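Putative lipoprotein (Clostridium difficile, PDB 4EXR) is of unknown function but carries two PepSY (peptidase propeptide and YPEB) domains, assembles as a dimer and is probably a membrane-attached lipoprotein. Local coordinates at residues N60-T65 with D80-D85; L53-D58 with K132-D137; E74-I79 with V86-T91. All blocks are in the same frame, centred on the assembly; numbering follows the deposited sequence.

In the fold
Three contacts along one antiparallel sheet illustrate how chemistry differs with position in a fold. Interaction 2 lies nearest the middle of the chain, joining strands 49-58 and 130-139 and thereby the two PepSY ranges; leucines and a tryptophan fill its buried face, while serines and carboxylates line the other. Interaction 1 is smaller but more fully buried: the turn after strand 73-80 is tied to the start of strand 61-69, and an aspartate does most of the polar work. Interaction 3 forms the outer hairpin, where lysines and a glutamate meet phosphate beside the second subunit. Interactions 1 and 2 share direct backbone bonds, as do 1 and 3; 2 and 3 do not touch.

Interaction 1. Residues N60-T65 with D80-D85; sequences NKFVYT and DANTKD
Val63 and Asp80 form an antiparallel non-hydrogen-bonded pair, beside which the N-H of Ala81 points almost straight at Phe62 O (N to O 2.8 Å, 173° at the hydrogen) just as segment 80-85 leaves the sheet. Asp80 divides its carboxylate between two tasks. Its CG stands anti to the backbone N (chi1 -172°), and OD2 receives Lys61 NZ at 2.9 Å through the lone pair turned away from OD1; the two side chains cross at about a right angle in this salt bridge. OD1 turns back on its own loop, where Asn82 N reaches it at 2.7 Å in an Asx turn and Thr83 N approaches from above the carboxylate plane. A water adds to this grip, donating to OD1 while accepting from Phe62 N and Asn82 ND2, and so links strand and turn. Two backbone N-H groups and the water grip OD1 while the ammonium meets OD2, which would favour the charged carboxylate. The apolar share falls to Ala81, whose CB rests 3.5 Å from CE2 of Tyr64 and also meets CB of Phe62. Around this turn of the PepSY sheet, Phe62 packs edge-to-face with Phe30, Tyr64 OH bonds Val32 O, and the Tyr64 ring lies against Ala37 of helix 34-44, while Leu55 of strand 49-58 touches both Tyr64 and Ala81.

Interaction 2. Residues L53-D58 with K132-D137; sequences LSLERD and KEWSLD. With NA (sodium ion), chain B.
Leu55 and Trp134 are the central match in an antiparallel strand pair that joins the two PepSY ranges of the chain into one continuous sheet, the segment axes approaching to 4.6 Å. The indole is the large bump. Its CG sits between the backbone N and the carbonyl carbon (chi1 66°), and the ring crosses the leucines of the facing strand obliquely. Leu55 CB lies over one face, 3.9 Å from the centroid of the five-membered ring in a CH-pi contact, offset toward the rim, with CD2 close to NE1. Leu53 fits elsewhere: its CD2 comes to the ring's edge near CH2, and the same methyl fills the step beside Leu136, meeting CD1 at 3.8 Å as the two leucines lie side by side. Tyr34 of helix 34-44 packs on both Leu53 and Trp134, closing this side of the sheet into the core. The other face is polar and shallower. At the non-hydrogen-bonded pair of Ser54 and Ser135 the CA atoms are 4.0 Å apart, an approach consistent with their small side chains, and their CB atoms touch. Beside them Glu56 and Glu133 run in the same direction, Glu133 in one of its two modelled conformers. Past the paired residues, Asp137 shares a sodium ion with Val51 O, Asp52 and two waters; its own OD1 binds the metal at 2.3 Å.

Interaction 3. Residues E74-I79 with V86-T91; sequences EYKMKI and VLEDKT. With PO4 (phosphate ion), chain C; PO4 (phosphate ion), chain D.
A beta hairpin with a classic bulge brings Lys78 opposite both Leu87 and Glu88, showing how the outermost strand pair within a PepSY chain absorbs an extra residue. Lys78 O accepts strongly from Leu87 N at 2.7 Å and only weakly from Glu88 N, so one carbonyl spans the bulge; toward Lys76 and Lys90 the regular two-way bonding resumes. On the face of Lys76, Lys78, Glu88 and Lys90, the extended Glu88 crosses Lys78 obliquely, and Lys78 NZ makes a weak salt bridge with OE1 at 3.5 Å. In the modelled conformer of Lys76, one phosphate, likely a crystallisation additive, bridges Lys76 and Lys90 and might offset their mutual repulsion. The reverse face is more apolar. Met77, a selenomethionine bent at chi3 (70°), sets CE against both methyls of Val86, while the ring edge of Tyr75 runs alongside Thr91, its OH bonded by Asp70 and Asn73. Residues Glu88 to Thr91 also pair antiparallel with the second subunit, carrying the sheet into the dimer. Besides its salt bridge to Glu92, Lys90 NZ reaches two phosphates, bonding O3 of the chain C ion at 2.9 Å and O2 of the chain D ion at 2.8 Å.

Interaction 1. Residues N60-T65 with D80-D85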
loop_
_atom_site.group_PDB
_atom_site.type_symbol
_atom_site.label_atom_id
_atom_site.label_comp_id
_atom_site.label_asym_id
_atom_site.label_seq_id
_atom_site.Cartn_x
_atom_site.Cartn_y
_atom_site.Cartn_z
ATOM N N ASN A 60 -10.329 -1.362 -16.960
ATOM C CA ASN A 60 -11.590 -0.766 -17.383
ATOM C C ASN A 60 -12.077 0.372 -16.487
ATOM O O ASN A 60 -13.271 0.689 -16.467
ATOM C CB ASN A 60 -12.670 -1.842 -17.528
ATOM C CG ASN A 60 -12.480 -2.691 -18.772
ATOM O OD1 ASN A 60 -11.963 -2.219 -19.787
ATOM N ND2 ASN A 60 -12.898 -3.951 -18.700
ATOM N N LYS A 61 -11.143 0.987 -15.760
ATOM C CA LYS A 61 -11.440 2.132 -14.910
ATOM C C LYS A 61 -10.486 3.283 -15.228
ATOM O O LYS A 61 -9.359 3.063 -15.662
ATOM C CB LYS A 61 -11.244 1.767 -13.437
ATOM C CG LYS A 61 -12.257 0.818 -12.829
ATOM C CD LYS A 61 -11.762 0.366 -11.454
ATOM C CE LYS A 61 -12.856 -0.309 -10.628
ATOM N NZ LYS A 61 -13.686 0.689 -9.889
ATOM N N PHE A 62 -10.934 4.512 -15.005
ATOM C CA PHE A 62 -10.007 5.632 -14.962
ATOM C C PHE A 62 -9.859 6.012 -13.508
ATOM O O PHE A 62 -10.836 6.044 -12.748
ATOM C CB PHE A 62 -10.479 6.794 -15.827
ATOM C CG PHE A 62 -10.553 6.447 -17.286
ATOM C CD1 PHE A 62 -11.696 5.863 -17.815
ATOM C CD2 PHE A 62 -9.461 6.650 -18.116
ATOM C CE1 PHE A 62 -11.761 5.520 -19.156
ATOM C CE2 PHE A 62 -9.525 6.306 -19.470
ATOM C CZ PHE A 62 -10.669 5.739 -19.980
ATOM N N VAL A 63 -8.622 6.275 -13.116
ATOM C CA VAL A 63 -8.287 6.348 -11.708
ATOM C C VAL A 63 -7.411 7.563 -11.429
ATOM O O VAL A 63 -6.382 7.750 -12.075
ATOM C CB VAL A 63 -7.544 5.050 -11.267
ATOM C CG1 VAL A 63 -7.092 5.128 -9.812
ATOM C CG2 VAL A 63 -8.434 3.815 -11.495
ATOM N N TYR A 64 -7.845 8.388 -10.478
ATOM C CA TYR A 64 -7.012 9.440 -9.914
ATOM C C TYR A 64 -6.137 8.839 -8.844
ATOM O O TYR A 64 -6.620 8.079 -8.000
ATOM C CB TYR A 64 -7.871 10.511 -9.234
ATOM C CG TYR A 64 -8.675 11.389 -10.164
ATOM C CD1 TYR A 64 -8.052 12.351 -10.965
ATOM C CD2 TYR A 64 -10.063 11.291 -10.206
ATOM C CE1 TYR A 64 -8.803 13.166 -11.813
ATOM C CE2 TYR A 64 -10.817 12.101 -11.040
ATOM C CZ TYR A 64 -10.192 13.030 -11.838
ATOM O OH TYR A 64 -10.965 13.824 -12.658
ATOM N N THR A 65 -4.850 9.179 -8.865
ATOM C CA THR A 65 -3.978 8.831 -7.747
ATOM C C THR A 65 -3.560 10.150 -7.123
ATOM O O THR A 65 -3.064 11.020 -7.826
ATOM C CB THR A 65 -2.743 8.031 -8.216
ATOM O OG1 THR A 65 -3.183 6.833 -8.867
ATOM C CG2 THR A 65 -1.811 7.661 -7.029
ATOM N N ASP A 80 -11.713 6.175 -8.173
ATOM C CA ASP A 80 -12.345 5.999 -9.484
ATOM C C ASP A 80 -12.868 7.335 -10.009
ATOM O O ASP A 80 -13.644 8.014 -9.337
ATOM C CB ASP A 80 -13.490 4.987 -9.377
ATOM C CG ASP A 80 -14.070 4.590 -10.743
ATOM O OD1 ASP A 80 -14.473 5.472 -11.531
ATOM O OD2 ASP A 80 -14.133 3.375 -11.019
ATOM N N ALA A 81 -12.441 7.701 -11.213
ATOM C CA ALA A 81 -12.710 9.029 -11.774
ATOM C C ALA A 81 -14.151 9.165 -12.278
ATOM O O ALA A 81 -14.564 10.233 -12.712
ATOM C CB ALA A 81 -11.746 9.329 -12.898
ATOM N N ASN A 82 -14.904 8.080 -12.218
ATOM C CA ASN A 82 -16.312 8.127 -12.606
ATOM C C ASN A 82 -17.267 7.823 -11.458
ATOM O O ASN A 82 -18.338 8.419 -11.362
ATOM C CB ASN A 82 -16.575 7.215 -13.809
ATOM C CG ASN A 82 -15.990 7.780 -15.085
ATOM O OD1 ASN A 82 -16.406 8.846 -15.544
ATOM N ND2 ASN A 82 -15.011 7.086 -15.655
ATOM N N THR A 83 -16.866 6.918 -10.571
ATOM C CA THR A 83 -17.762 6.466 -9.510
ATOM C C THR A 83 -17.428 7.058 -8.153
ATOM O O THR A 83 -18.245 6.999 -7.234
ATOM C CB THR A 83 -17.766 4.935 -9.390
ATOM O OG1 THR A 83 -16.512 4.494 -8.862
ATOM C CG2 THR A 83 -18.002 4.288 -10.761
ATOM N N LYS A 84 -16.220 7.609 -8.031
ATOM C CA LYS A 84 -15.746 8.204 -6.785
ATOM C C LYS A 84 -15.389 7.156 -5.717
ATOM O O LYS A 84 -15.042 7.514 -4.590
ATOM C CB LYS A 84 -16.757 9.228 -6.247
ATOM C CG LYS A 84 -16.161 10.436 -5.562
ATOM C CD LYS A 84 -17.205 11.154 -4.710
ATOM C CE LYS A 84 -18.272 11.822 -5.558
ATOM N NZ LYS A 84 -17.780 13.079 -6.190
ATOM N N ASP A 85 -15.465 5.872 -6.071
ATOM C CA ASP A 85 -15.057 4.796 -5.156
ATOM C C ASP A 85 -13.577 4.924 -4.795
ATOM O O ASP A 85 -12.746 5.138 -5.673
ATOM C CB ASP A 85 -15.224 3.433 -5.813
ATOM C CG ASP A 85 -16.674 3.072 -6.066
ATOM O OD1 ASP A 85 -17.534 3.412 -5.220
ATOM O OD2 ASP A 85 -16.947 2.448 -7.119
HETATM O O HOH W 1 -13.648 4.839 -14.304
#

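Interaction 2. Residues L53-D58 with K132-D137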
loop_
_atom_site.group_PDB
_atom_site.type_symbol
_atom_site.label_atom_id
_atom_site.label_comp_id
_atom_site.label_asym_id
_atom_site.label_seq_id
_atom_site.Cartn_x
_atom_site.Cartn_y
_atom_site.Cartn_z
ATOM N N LEU A 53 -0.357 14.245 -8.209
ATOM C CA LEU A 53 -1.727 13.943 -8.607
ATOM C C LEU A 53 -1.669 13.464 -10.044
ATOM O O LEU A 53 -0.942 14.025 -10.861
ATOM C CB LEU A 53 -2.594 15.201 -8.517
ATOM C CG LEU A 53 -4.028 15.078 -9.052
ATOM C CD1 LEU A 53 -4.829 14.100 -8.237
ATOM C CD2 LEU A 53 -4.709 16.432 -9.056
ATOM N N SER A 54 -2.401 12.409 -10.358
ATOM C CA SER A 54 -2.410 11.927 -11.738
ATOM C C SER A 54 -3.734 11.262 -12.078
ATOM O O SER A 54 -4.494 10.884 -11.199
ATOM C CB SER A 54 -1.258 10.957 -11.993
ATOM O OG SER A 54 -1.460 9.745 -11.295
ATOM N N LEU A 55 -3.991 11.144 -13.374
ATOM C CA LEU A 55 -5.137 10.415 -13.875
ATOM C C LEU A 55 -4.620 9.465 -14.942
ATOM O O LEU A 55 -3.913 9.876 -15.862
ATOM C CB LEU A 55 -6.159 11.378 -14.478
ATOM C CG LEU A 55 -7.391 10.717 -15.132
ATOM C CD1 LEU A 55 -8.155 9.839 -14.140
ATOM C CD2 LEU A 55 -8.286 11.792 -15.710
ATOM N N GLU A 56 -4.958 8.190 -14.808
ATOM C CA GLU A 56 -4.562 7.207 -15.803
ATOM C C GLU A 56 -5.624 6.129 -15.921
ATOM O O GLU A 56 -6.502 6.006 -15.067
ATOM C CB GLU A 56 -3.231 6.566 -15.420
ATOM C CG GLU A 56 -3.314 5.707 -14.178
ATOM C CD GLU A 56 -1.956 5.469 -13.541
ATOM O OE1 GLU A 56 -0.932 5.786 -14.184
ATOM O OE2 GLU A 56 -1.915 4.973 -12.394
ATOM N N ARG A 57 -5.543 5.357 -17.001
ATOM C CA ARG A 57 -6.422 4.217 -17.214
ATOM C C ARG A 57 -5.859 3.013 -16.471
ATOM O O ARG A 57 -4.653 2.767 -16.500
ATOM C CB ARG A 57 -6.518 3.912 -18.713
ATOM C CG ARG A 57 -7.482 2.785 -19.097
ATOM C CD ARG A 57 -7.624 2.694 -20.620
ATOM N NE ARG A 57 -8.623 1.715 -21.051
ATOM C CZ ARG A 57 -8.333 0.515 -21.549
ATOM N NH1 ARG A 57 -7.068 0.135 -21.679
ATOM N NH2 ARG A 57 -9.308 -0.306 -21.919
ATOM N N ASP A 58 -6.728 2.274 -15.790
ATOM C CA ASP A 58 -6.323 1.023 -15.159
ATOM C C ASP A 58 -7.350 -0.035 -15.531
ATOM O O ASP A 58 -8.424 -0.096 -14.932
ATOM C CB ASP A 58 -6.234 1.172 -13.639
ATOM C CG ASP A 58 -5.576 -0.031 -12.963
ATOM O OD1 ASP A 58 -5.667 -1.160 -13.494
ATOM O OD2 ASP A 58 -4.965 0.155 -11.889
ATOM N N LYS A 132 -2.604 9.716 -23.032
ATOM C CA LYS A 132 -2.785 8.488 -22.266
ATOM C C LYS A 132 -2.867 8.735 -20.764
ATOM O O LYS A 132 -3.523 7.987 -20.048
ATOM C CB LYS A 132 -1.618 7.531 -22.517
ATOM C CG LYS A 132 -1.464 7.089 -23.962
ATOM C CD LYS A 132 -2.584 6.154 -24.380
ATOM C CE LYS A 132 -2.392 5.685 -25.815
ATOM N NZ LYS A 132 -3.391 4.651 -26.188
ATOM N N GLU A 133 -2.166 9.766 -20.297
ATOM C CA GLU A 133 -2.094 10.067 -18.874
ATOM C C GLU A 133 -1.776 11.538 -18.682
ATOM O O GLU A 133 -1.207 12.182 -19.563
ATOM C CB GLU A 133 -1.009 9.214 -18.192
ATOM C CG GLU A 133 -0.951 9.368 -16.667
ATOM C CD GLU A 133 0.405 9.033 -16.074
ATOM O OE1 GLU A 133 1.026 8.055 -16.535
ATOM O OE2 GLU A 133 0.852 9.754 -15.151
ATOM N N TRP A 134 -2.169 12.076 -17.528
ATOM C CA TRP A 134 -1.672 13.382 -17.130
ATOM C C TRP A 134 -1.341 13.339 -15.650
ATOM O O TRP A 134 -1.897 12.538 -14.898
ATOM C CB TRP A 134 -2.615 14.541 -17.484
ATOM C CG TRP A 134 -3.948 14.586 -16.785
ATOM C CD1 TRP A 134 -5.174 14.267 -17.329
ATOM C CD2 TRP A 134 -4.207 15.007 -15.435
ATOM N NE1 TRP A 134 -6.161 14.461 -16.395
ATOM C CE2 TRP A 134 -5.600 14.909 -15.231
ATOM C CE3 TRP A 134 -3.396 15.455 -14.381
ATOM C CZ2 TRP A 134 -6.193 15.232 -14.018
ATOM C CZ3 TRP A 134 -3.995 15.782 -13.182
ATOM C CH2 TRP A 134 -5.377 15.664 -13.008
ATOM N N SER A 135 -0.395 14.176 -15.253
ATOM C CA SER A 135 -0.078 14.335 -13.849
ATOM C C SER A 135 0.263 15.790 -13.557
ATOM O O SER A 135 0.476 16.593 -14.469
ATOM C CB SER A 135 1.048 13.388 -13.423
ATOM O OG SER A 135 2.189 13.518 -14.244
ATOM N N LEU A 136 0.263 16.123 -12.279
ATOM C CA LEU A 136 0.715 17.414 -11.818
ATOM C C LEU A 136 1.918 17.117 -10.947
ATOM O O LEU A 136 1.875 16.212 -10.117
ATOM C CB LEU A 136 -0.378 18.098 -11.007
ATOM C CG LEU A 136 -1.421 18.799 -11.872
ATOM C CD1 LEU A 136 -2.726 18.951 -11.106
ATOM C CD2 LEU A 136 -0.878 20.159 -12.322
ATOM N N ASP A 137 2.991 17.874 -11.154
ATOM C CA ASP A 137 4.243 17.661 -10.444
ATOM C C ASP A 137 4.910 19.022 -10.263
ATOM O O ASP A 137 4.488 20.011 -10.872
ATOM C CB ASP A 137 5.142 16.722 -11.252
ATOM C CG ASP A 137 6.262 16.088 -10.409
ATOM O OD1 ASP A 137 6.279 16.252 -9.164
ATOM O OD2 ASP A 137 7.125 15.406 -11.001
HETATM NA NA NA B . 5.680 15.561 -7.017
HETATM O O HOH W 2 -2.954 5.370 -18.861
HETATM O O HOH W 3 6.631 14.095 -5.420
HETATM O O HOH W 4 6.421 17.645 -6.236
#

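Interaction 3. Residues E74-I79 with V86-T91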
loop_
_atom_site.group_PDB
_atom_site.type_symbol
_atom_site.label_atom_id
_atom_site.label_comp_id
_atom_site.label_asym_id
_atom_site.label_seq_id
_atom_site.Cartn_x
_atom_site.Cartn_y
_atom_site.Cartn_z
ATOM N N GLU A 74 3.617 9.379 4.530
ATOM C CA GLU A 74 3.115 9.619 3.186
ATOM C C GLU A 74 1.779 8.915 3.038
ATOM O O GLU A 74 1.542 7.863 3.645
ATOM C CB GLU A 74 4.087 9.136 2.111
ATOM C CG GLU A 74 4.625 7.743 2.311
ATOM C CD GLU A 74 5.683 7.404 1.279
ATOM O OE1 GLU A 74 5.573 7.908 0.141
ATOM O OE2 GLU A 74 6.627 6.652 1.608
ATOM N N TYR A 75 0.913 9.507 2.229
ATOM C CA TYR A 75 -0.448 9.013 2.062
ATOM C C TYR A 75 -0.705 8.899 0.575
ATOM O O TYR A 75 -0.287 9.759 -0.201
ATOM C CB TYR A 75 -1.452 10.002 2.638
ATOM C CG TYR A 75 -1.262 10.298 4.093
ATOM C CD1 TYR A 75 -1.687 9.399 5.064
ATOM C CD2 TYR A 75 -0.659 11.485 4.510
ATOM C CE1 TYR A 75 -1.508 9.670 6.416
ATOM C CE2 TYR A 75 -0.493 11.763 5.849
ATOM C CZ TYR A 75 -0.918 10.853 6.797
ATOM O OH TYR A 75 -0.744 11.131 8.134
ATOM N N LYS A 76 -1.387 7.832 0.173
ATOM C CA LYS A 76 -1.717 7.654 -1.229
ATOM C C LYS A 76 -3.137 7.151 -1.355
ATOM O O LYS A 76 -3.537 6.182 -0.702
ATOM C CB LYS A 76 -0.751 6.697 -1.924
ATOM C CG LYS A 76 -1.105 6.473 -3.394
ATOM C CD LYS A 76 -0.048 5.676 -4.133
ATOM C CE LYS A 76 0.006 4.245 -3.652
ATOM N NZ LYS A 76 0.918 3.431 -4.504
HETATM N N MSE A 77 -3.917 7.849 -2.170
HETATM C CA MSE A 77 -5.289 7.423 -2.397
HETATM C C MSE A 77 -5.512 7.221 -3.879
HETATM O O MSE A 77 -5.020 7.994 -4.704
HETATM C CB MSE A 77 -6.298 8.444 -1.869
HETATM C CG MSE A 77 -6.325 8.574 -0.357
HETATM SE SE MSE A 77 -7.841 9.630 0.229
HETATM C CE MSE A 77 -9.276 8.394 -0.198
ATOM N N LYS A 78 -6.253 6.180 -4.207
ATOM C CA LYS A 78 -6.724 5.984 -5.579
ATOM C C LYS A 78 -8.237 6.085 -5.584
ATOM O O LYS A 78 -8.906 5.470 -4.759
ATOM C CB LYS A 78 -6.266 4.645 -6.148
ATOM C CG LYS A 78 -4.766 4.579 -6.423
ATOM C CD LYS A 78 -4.398 3.240 -7.045
ATOM C CE LYS A 78 -2.931 3.210 -7.438
ATOM N NZ LYS A 78 -2.446 1.807 -7.585
ATOM N N ILE A 79 -8.753 6.883 -6.511
ATOM C CA ILE A 79 -10.172 7.189 -6.585
ATOM C C ILE A 79 -10.655 6.970 -8.012
ATOM O O ILE A 79 -10.066 7.500 -8.959
ATOM C CB ILE A 79 -10.421 8.669 -6.189
ATOM C CG1 ILE A 79 -9.995 8.915 -4.738
ATOM C CG2 ILE A 79 -11.886 9.030 -6.371
ATOM C CD1 ILE A 79 -9.573 10.347 -4.469
ATOM N N VAL A 86 -13.255 4.756 -3.516
ATOM C CA VAL A 86 -11.864 4.721 -3.063
ATOM C C VAL A 86 -11.311 3.322 -3.322
ATOM O O VAL A 86 -11.772 2.358 -2.739
ATOM C CB VAL A 86 -11.760 5.066 -1.565
ATOM C CG1 VAL A 86 -10.293 4.958 -1.067
ATOM C CG2 VAL A 86 -12.304 6.462 -1.313
ATOM N N LEU A 87 -10.345 3.210 -4.224
ATOM C CA LEU A 87 -9.795 1.910 -4.603
ATOM C C LEU A 87 -8.570 1.543 -3.756
ATOM O O LEU A 87 -8.228 0.375 -3.590
ATOM C CB LEU A 87 -9.379 1.952 -6.061
ATOM C CG LEU A 87 -10.545 2.339 -6.978
ATOM C CD1 LEU A 87 -10.078 2.420 -8.414
ATOM C CD2 LEU A 87 -11.694 1.345 -6.808
ATOM N N GLU A 88 -7.897 2.557 -3.254
ATOM C CA GLU A 88 -6.769 2.337 -2.358
ATOM C C GLU A 88 -6.648 3.517 -1.412
ATOM O O GLU A 88 -6.884 4.655 -1.802
ATOM C CB GLU A 88 -5.462 2.135 -3.129
ATOM C CG GLU A 88 -4.269 1.868 -2.200
ATOM C CD GLU A 88 -2.944 1.664 -2.917
ATOM O OE1 GLU A 88 -2.867 1.875 -4.143
ATOM O OE2 GLU A 88 -1.963 1.297 -2.236
ATOM N N ASP A 89 -6.292 3.236 -0.160
ATOM C CA ASP A 89 -6.008 4.282 0.813
ATOM C C ASP A 89 -4.840 3.760 1.649
ATOM O O ASP A 89 -5.011 2.847 2.460
ATOM C CB ASP A 89 -7.246 4.539 1.677
ATOM C CG ASP A 89 -7.057 5.672 2.677
ATOM O OD1 ASP A 89 -5.908 6.115 2.909
ATOM O OD2 ASP A 89 -8.073 6.106 3.260
ATOM N N LYS A 90 -3.659 4.325 1.426
ATOM C CA LYS A 90 -2.442 3.779 2.007
ATOM C C LYS A 90 -1.679 4.849 2.780
ATOM O O LYS A 90 -1.440 5.942 2.265
ATOM C CB LYS A 90 -1.565 3.210 0.892
ATOM C CG LYS A 90 -0.268 2.574 1.353
ATOM C CD LYS A 90 0.588 2.272 0.145
ATOM C CE LYS A 90 1.778 1.414 0.481
ATOM N NZ LYS A 90 2.717 1.360 -0.677
ATOM N N THR A 91 -1.325 4.526 4.022
ATOM C CA THR A 91 -0.464 5.366 4.845
ATOM C C THR A 91 0.829 4.587 5.083
ATOM O O THR A 91 0.774 3.397 5.379
ATOM C CB THR A 91 -1.107 5.612 6.228
ATOM O OG1 THR A 91 -2.396 6.216 6.061
ATOM C CG2 THR A 91 -0.215 6.519 7.096
HETATM P P PO4 C . 1.010 -0.210 -3.907
HETATM O O1 PO4 C . 1.442 -0.272 -5.352
HETATM O O2 PO4 C . 0.014 -1.313 -3.633
HETATM O O3 PO4 C . 2.208 -0.361 -3.006
HETATM O O4 PO4 C . 0.351 1.112 -3.656
HETATM P P PO4 D . 3.083 -2.601 -0.227
HETATM O O1 PO4 D . 4.203 -3.606 -0.350
HETATM O O2 PO4 D . 3.666 -1.215 -0.084
HETATM O O3 PO4 D . 2.199 -2.667 -1.446
HETATM O O4 PO4 D . 2.281 -2.920 0.998
#